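Local structure of minor fimbrium anchoring subunit Mfa2 (Porphyromonas gingivalis, 5NFI) at residues L153-P156 and E157-E160; Q270-N274 and G275-H279. The protein anchors minor (Mfa1) fimbriae in the bacterial outer membrane through its interaction with Mfa1, and regulates the length of these fimbriae. One frame throughout, in Å; residues are numbered along the deposited sequence.

Contact 1. Residues L153-P156 and E157-E160; sequences LPHP and ENYE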
ATOM      1  N   LEU A 153      14.354 -19.664  19.822  1.00 84.70           N
ATOM      2  CA  LEU A 153      13.336 -20.619  19.424  1.00 79.83           C
ATOM      3  C   LEU A 153      14.021 -21.896  18.960  1.00 76.91           C
ATOM      4  O   LEU A 153      14.772 -21.876  17.993  1.00 77.13           O
ATOM      5  CB  LEU A 153      12.472 -20.010  18.311  1.00 76.50           C
ATOM      6  CG  LEU A 153      11.200 -20.651  17.767  1.00 74.61           C
ATOM      7  CD1 LEU A 153      10.038 -20.456  18.708  1.00 75.03           C
ATOM      8  CD2 LEU A 153      10.891 -20.018  16.436  1.00 72.68           C
ATOM      9  N   PRO A 154      13.789 -23.012  19.656  1.00 74.72           N
ATOM     10  CA  PRO A 154      14.460 -24.228  19.201  1.00 72.89           C
ATOM     11  C   PRO A 154      13.872 -24.677  17.878  1.00 69.22           C
ATOM     12  O   PRO A 154      12.659 -24.562  17.686  1.00 68.54           O
ATOM     13  CB  PRO A 154      14.163 -25.236  20.318  1.00 74.63           C
ATOM     14  CG  PRO A 154      12.855 -24.796  20.858  1.00 75.31           C
ATOM     15  CD  PRO A 154      12.841 -23.282  20.749  1.00 75.21           C
ATOM     16  N   HIS A 155      14.715 -25.164  16.978  1.00 66.90           N
ATOM     17  CA  HIS A 155      14.248 -25.591  15.663  1.00 64.70           C
ATOM     18  C   HIS A 155      13.489 -24.502  14.888  1.00 62.61           C
ATOM     19  O   HIS A 155      12.339 -24.715  14.488  1.00 62.24           O
ATOM     20  CB  HIS A 155      13.355 -26.814  15.810  1.00 64.09           C
ATOM     21  CG  HIS A 155      13.959 -27.889  16.642  1.00 65.01           C
ATOM     22  ND1 HIS A 155      15.196 -28.425  16.368  1.00 65.40           N
ATOM     23  CD2 HIS A 155      13.504 -28.524  17.747  1.00 66.25           C
ATOM     24  CE1 HIS A 155      15.479 -29.352  17.268  1.00 66.89           C
ATOM     25  NE2 HIS A 155      14.463 -29.437  18.109  1.00 67.57           N
ATOM     26  N   PRO A 156      14.131 -23.345  14.659  1.00 60.92           N
ATOM     27  CA  PRO A 156      13.415 -22.237  14.008  1.00 60.07           C
ATOM     28  C   PRO A 156      12.898 -22.580  12.615  1.00 59.18           C
ATOM     29  O   PRO A 156      12.032 -21.878  12.109  1.00 59.23           O
ATOM     30  CB  PRO A 156      14.473 -21.125  13.928  1.00 59.89           C
ATOM     31  CG  PRO A 156      15.799 -21.856  14.011  1.00 60.71           C
ATOM     32  CD  PRO A 156      15.552 -23.038  14.892  1.00 61.25           C
ATOM     33  N   GLU A 157      13.421 -23.634  12.005  1.00 59.03           N
ATOM     34  CA  GLU A 157      12.926 -24.065  10.713  1.00 58.68           C
ATOM     35  C   GLU A 157      11.530 -24.698  10.804  1.00 58.06           C
ATOM     36  O   GLU A 157      10.867 -24.874   9.783  1.00 57.83           O
ATOM     37  CB  GLU A 157      13.903 -25.055  10.067  1.00 60.90           C
ATOM     38  CG  GLU A 157      13.955 -26.427  10.735  1.00 63.65           C
ATOM     39  CD  GLU A 157      14.829 -26.448  11.969  1.00 65.73           C
ATOM     40  OE1 GLU A 157      15.261 -25.360  12.409  1.00 66.03           O
ATOM     41  OE2 GLU A 157      15.093 -27.552  12.496  1.00 67.49           O
ATOM     42  N   ASN A 158      11.095 -25.046  12.015  1.00 58.02           N
ATOM     43  CA  ASN A 158       9.792 -25.686  12.217  1.00 57.06           C
ATOM     44  C   ASN A 158       8.672 -24.649  12.352  1.00 55.84           C
ATOM     45  O   ASN A 158       7.504 -25.001  12.482  1.00 56.82           O
ATOM     46  CB  ASN A 158       9.801 -26.594  13.461  1.00 57.85           C
ATOM     47  CG  ASN A 158      10.594 -27.900  13.261  1.00 58.99           C
ATOM     48  OD1 ASN A 158      10.928 -28.288  12.148  1.00 58.95           O
ATOM     49  ND2 ASN A 158      10.869 -28.591  14.357  1.00 60.54           N
ATOM     50  N   TYR A 159       9.028 -23.373  12.318  1.00 53.80           N
ATOM     51  CA  TYR A 159       8.033 -22.321  12.485  1.00 52.87           C
ATOM     52  C   TYR A 159       7.871 -21.441  11.236  1.00 55.17           C
ATOM     53  O   TYR A 159       8.814 -21.223  10.454  1.00 50.70           O
ATOM     54  CB  TYR A 159       8.387 -21.467  13.703  1.00 61.25           C
ATOM     55  CG  TYR A 159       8.375 -22.262  15.002  1.00 55.05           C
ATOM     56  CD1 TYR A 159       9.469 -23.033  15.385  1.00 55.89           C
ATOM     57  CD2 TYR A 159       7.269 -22.245  15.832  1.00 55.99           C
ATOM     58  CE1 TYR A 159       9.461 -23.755  16.552  1.00 57.56           C
ATOM     59  CE2 TYR A 159       7.246 -22.976  17.009  1.00 57.76           C
ATOM     60  CZ  TYR A 159       8.346 -23.729  17.363  1.00 58.50           C
ATOM     61  OH  TYR A 159       8.327 -24.444  18.540  1.00 60.37           O
ATOM     62  N   GLU A 160       6.657 -20.944  11.055  1.00 54.20           N
ATOM     63  CA  GLU A 160       6.314 -20.201   9.862  1.00 53.02           C
ATOM     64  C   GLU A 160       5.664 -18.885  10.214  1.00 52.16           C
ATOM     65  O   GLU A 160       4.707 -18.848  10.992  1.00 53.48           O
ATOM     66  CB  GLU A 160       5.380 -21.018   8.970  1.00 53.59           C
ATOM     67  CG  GLU A 160       4.518 -20.179   8.059  1.00 53.12           C
ATOM     68  CD  GLU A 160       4.166 -20.892   6.778  1.00 54.28           C
ATOM     69  OE1 GLU A 160       4.113 -22.147   6.785  1.00 55.81           O
ATOM     70  OE2 GLU A 160       3.950 -20.190   5.759  1.00 53.82           O
TER
HETATM   71  O   HOH W   1      10.592 -25.932  18.461  1.00 50.28           O

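Contact 2. Residues Q270-N274 and G275-H279; sequences QIWIN and GWLIH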
ATOM      1  N   GLN A 270       7.269 -10.813  23.764  1.00 57.57           N
ATOM      2  CA  GLN A 270       7.746  -9.469  23.445  1.00 57.46           C
ATOM      3  C   GLN A 270       7.664  -9.225  21.947  1.00 56.07           C
ATOM      4  O   GLN A 270       8.209  -9.996  21.141  1.00 55.17           O
ATOM      5  CB  GLN A 270       9.186  -9.253  23.902  1.00 57.83           C
ATOM      6  CG  GLN A 270       9.313  -8.481  25.187  1.00 60.11           C
ATOM      7  CD  GLN A 270      10.754  -8.254  25.603  1.00 60.73           C
ATOM      8  OE1 GLN A 270      11.687  -8.487  24.831  1.00 59.19           O
ATOM      9  NE2 GLN A 270      10.939  -7.795  26.838  1.00 63.05           N
ATOM     10  N   ILE A 271       6.986  -8.156  21.566  1.00 55.51           N
ATOM     11  CA  ILE A 271       7.000  -7.774  20.175  1.00 54.30           C
ATOM     12  C   ILE A 271       7.632  -6.382  20.012  1.00 53.79           C
ATOM     13  O   ILE A 271       7.152  -5.388  20.559  1.00 55.17           O
ATOM     14  CB  ILE A 271       5.582  -7.825  19.568  1.00 55.51           C
ATOM     15  CG1 ILE A 271       5.551  -7.083  18.231  1.00 55.73           C
ATOM     16  CG2 ILE A 271       4.565  -7.245  20.525  1.00 57.65           C
ATOM     17  CD1 ILE A 271       4.243  -7.218  17.482  1.00 55.77           C
ATOM     18  N   TRP A 272       8.753  -6.347  19.301  1.00 52.20           N
ATOM     19  CA  TRP A 272       9.461  -5.114  19.003  1.00 52.19           C
ATOM     20  C   TRP A 272       9.120  -4.676  17.587  1.00 51.87           C
ATOM     21  O   TRP A 272       9.084  -5.509  16.678  1.00 51.54           O
ATOM     22  CB  TRP A 272      10.977  -5.302  19.130  1.00 51.33           C
ATOM     23  CG  TRP A 272      11.471  -5.674  20.495  1.00 51.99           C
ATOM     24  CD1 TRP A 272      11.354  -6.893  21.112  1.00 51.52           C
ATOM     25  CD2 TRP A 272      12.209  -4.841  21.400  1.00 53.06           C
ATOM     26  NE1 TRP A 272      11.952  -6.862  22.350  1.00 52.67           N
ATOM     27  CE2 TRP A 272      12.487  -5.615  22.549  1.00 53.84           C
ATOM     28  CE3 TRP A 272      12.640  -3.513  21.360  1.00 53.48           C
ATOM     29  CZ2 TRP A 272      13.181  -5.099  23.643  1.00 55.45           C
ATOM     30  CZ3 TRP A 272      13.331  -3.006  22.443  1.00 55.37           C
ATOM     31  CH2 TRP A 272      13.593  -3.797  23.573  1.00 56.47           C
ATOM     32  N   ILE A 273       8.873  -3.381  17.397  1.00 51.64           N
ATOM     33  CA  ILE A 273       8.678  -2.811  16.063  1.00 49.19           C
ATOM     34  C   ILE A 273       9.521  -1.547  15.918  1.00 49.86           C
ATOM     35  O   ILE A 273       9.428  -0.619  16.731  1.00 51.23           O
ATOM     36  CB  ILE A 273       7.205  -2.485  15.766  1.00 48.13           C
ATOM     37  CG1 ILE A 273       6.356  -3.744  15.872  1.00 46.45           C
ATOM     38  CG2 ILE A 273       7.055  -1.935  14.334  1.00 47.84           C
ATOM     39  CD1 ILE A 273       4.880  -3.519  15.638  1.00 46.21           C
ATOM     40  N   ASN A 274      10.369  -1.551  14.892  1.00 49.05           N
ATOM     41  CA  ASN A 274      11.317  -0.481  14.615  1.00 50.30           C
ATOM     42  C   ASN A 274      12.056  -0.009  15.859  1.00 52.57           C
ATOM     43  O   ASN A 274      12.275   1.187  16.063  1.00 55.26           O
ATOM     44  CB  ASN A 274      10.592   0.675  13.922  1.00 50.70           C
ATOM     45  CG  ASN A 274      10.132   0.294  12.523  1.00 50.18           C
ATOM     46  OD1 ASN A 274      10.423  -0.813  12.049  1.00 49.04           O
ATOM     47  ND2 ASN A 274       9.408   1.187  11.862  1.00 50.80           N
ATOM     48  N   GLY A 275      12.454  -0.961  16.690  1.00 52.22           N
ATOM     49  CA  GLY A 275      13.282  -0.660  17.842  1.00 53.72           C
ATOM     50  C   GLY A 275      12.512  -0.252  19.082  1.00 54.48           C
ATOM     51  O   GLY A 275      13.099   0.030  20.101  1.00 56.10           O
ATOM     52  N   TRP A 276      11.192  -0.201  18.993  1.00 54.22           N
ATOM     53  CA  TRP A 276      10.380   0.069  20.173  1.00 55.79           C
ATOM     54  C   TRP A 276       9.763  -1.208  20.724  1.00 54.26           C
ATOM     55  O   TRP A 276       9.312  -2.071  19.972  1.00 52.31           O
ATOM     56  CB  TRP A 276       9.273   1.063  19.844  1.00 57.04           C
ATOM     57  CG  TRP A 276       9.761   2.355  19.272  1.00 59.07           C
ATOM     58  CD1 TRP A 276       9.813   2.700  17.947  1.00 58.43           C
ATOM     59  CD2 TRP A 276      10.246   3.485  20.001  1.00 61.67           C
ATOM     60  NE1 TRP A 276      10.306   3.977  17.810  1.00 60.11           N
ATOM     61  CE2 TRP A 276      10.581   4.480  19.054  1.00 62.19           C
ATOM     62  CE3 TRP A 276      10.425   3.756  21.357  1.00 64.33           C
ATOM     63  CZ2 TRP A 276      11.091   5.726  19.424  1.00 64.83           C
ATOM     64  CZ3 TRP A 276      10.933   5.001  21.726  1.00 67.20           C
ATOM     65  CH2 TRP A 276      11.260   5.969  20.760  1.00 67.21           C
ATOM     66  N   LEU A 277       9.735  -1.330  22.038  1.00 56.52           N
ATOM     67  CA  LEU A 277       9.045  -2.443  22.663  1.00 57.29           C
ATOM     68  C   LEU A 277       7.569  -2.096  22.704  1.00 59.85           C
ATOM     69  O   LEU A 277       7.150  -1.201  23.427  1.00 62.49           O
ATOM     70  CB  LEU A 277       9.599  -2.734  24.060  1.00 58.04           C
ATOM     71  CG  LEU A 277       8.893  -3.842  24.854  1.00 57.80           C
ATOM     72  CD1 LEU A 277       8.924  -5.140  24.074  1.00 54.53           C
ATOM     73  CD2 LEU A 277       9.461  -4.027  26.284  1.00 56.19           C
ATOM     74  N   ILE A 278       6.791  -2.816  21.909  1.00 59.50           N
ATOM     75  CA  ILE A 278       5.379  -2.510  21.694  1.00 59.73           C
ATOM     76  C   ILE A 278       4.474  -3.189  22.722  1.00 61.40           C
ATOM     77  O   ILE A 278       3.519  -2.591  23.215  1.00 62.13           O
ATOM     78  CB  ILE A 278       4.960  -2.934  20.264  1.00 56.48           C
ATOM     79  CG1 ILE A 278       5.669  -2.061  19.238  1.00 54.90           C
ATOM     80  CG2 ILE A 278       3.464  -2.865  20.083  1.00 56.88           C
ATOM     81  CD1 ILE A 278       5.601  -0.591  19.554  1.00 56.26           C
ATOM     82  N   HIS A 279       4.777  -4.446  23.028  1.00 62.65           N
ATOM     83  CA  HIS A 279       4.018  -5.224  24.000  1.00 66.07           C
ATOM     84  C   HIS A 279       4.883  -6.318  24.594  1.00 67.12           C
ATOM     85  O   HIS A 279       5.642  -6.993  23.894  1.00 64.88           O
ATOM     86  CB  HIS A 279       2.767  -5.862  23.377  1.00 66.73           C
ATOM     87  CG  HIS A 279       1.662  -4.892  23.078  1.00 69.03           C
ATOM     88  ND1 HIS A 279       1.225  -4.631  21.793  1.00 67.91           N
ATOM     89  CD2 HIS A 279       0.898  -4.126  23.897  1.00 71.86           C
ATOM     90  CE1 HIS A 279       0.245  -3.746  21.835  1.00 69.63           C
ATOM     91  NE2 HIS A 279       0.027  -3.424  23.099  1.00 72.07           N
TER

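Contact 1. Residues L153-P156 and E157-E160
Y159 lays its ring against the side chain of L153, and the chain between them folds back in a tight turn at H155-N158. The Y159 CB atom lies near L153 CD2 and the carbonyl O of P156. Its first torsion sets CG beside the backbone N (chi1 -62°), which turns the ring back toward the preceding loop. One face of the ring is covered by L153. Its CD2 is 3.9 Å from the centroid of the Y159 ring, 29° off the normal, a CH-pi contact. L153 CD1 lies over the centre of the same face. Further out, the ring edge meets carbonyls: Y159 CD1 is 3.4 Å from H155 O, and Y159 CE1 is 3.5 Å from P154 O. At the tip, Y159 OH is 2.7 Å from a water, which donates to P154 O at 2.6 Å. The water thus ties the phenol to the loop backbone.

The turn itself is held by the main chain. N158 N donates to H155 O at 2.8 Å, with an angle of 164° at the hydrogen. This is the i to i+3 bond of a short 3-10 turn. A weak bond follows, from Y159 N to P156 O at 3.4 Å. The side chains of N158 and H155 lie side by side and point the same way, with N158 ND2 beside H155 CB.

The turn leads from strand 133-151 into strand 159-165. E160 bonds through its backbone to T216 of strand 211-217, and N158 to K218 just beyond it. H217 packs edge-to-face with the Y159 ring. Y266 of strand 266-273 touches P154 and Y159, while V190 of strand 182-190 touches P156 and E157.

Contact 2. Residues Q270-N274 and G275-H279
Strands 270-273 and 276-279 run antiparallel, with their axes 4.6 Å apart at the closest point and 135° between their directions. W272 and L277 form a non-hydrogen-bonded pair on one face of the hairpin. The L277 side chain leaves with CG opposite its own backbone N (chi1 177°), which carries CD1 over the W272 indole. There L277 CD1 lies 4.0 Å from the centroid of the five-membered ring of W272, 15° off the normal, a CH-pi contact over the ring face. The same methyl, L277 CD1, is 3.5 Å from Q270 CG, and the side chains of Q270 and L277 cross at about a right angle. W272 NE1 donates to Q270 OE1 at 3.0 Å. The oxygen lies near the indole plane, but the donor stands above the amide carbonyl plane. This bond ties the indole to Q270 while L277 covers one ring face.

A type I' turn from I273 to W276 joins the strands. Paired bonds close it: I273 N donates to W276 O, and W276 N donates to I273 O, each at 2.9 Å. N274 and G275 occupy its corners. G275 has a positive phi, at which a CB would press on the carbonyl O of N274. Farther from the turn, I278 and H279 together stand opposite the single residue I271, which makes a classic beta bulge. I278 N donates to I271 O, and I271 N donates to H279 O.

On the face opposite W272, I271 CG2 comes within 3.6 Å of H279 CB. I278 CG1 packs on I273, 3.8 Å from I273 CB. I273 and I278 also meet helix 229-233, through L229 and I233 for I273 and A232 for I278. Strand 249-258 lies alongside 270-273, and N274 OD1 accepts a hydrogen bond from D251 N.

The two contacts are separate, with centres 21 Å apart and nearest atoms about 11 Å apart. Both reach strand 266-273: contact 1 through Y266, contact 2 because 270-273 is its end. Contact 1 is partly buried, with L153 and P156 inside, and lies in the loop after strand 133-151 and at the start of strand 159-165. Contact 2 is a surface hairpin near the end of the chain, although I271 and I273 are buried. Their chemistry follows this. In contact 1 an aromatic ring has leucine methyls over one face and loop carbonyls and a water at its edge. In contact 2 backbone ladder bonds, interrupted by a bulge, dominate, and side chains are sorted onto the hairpin's two faces.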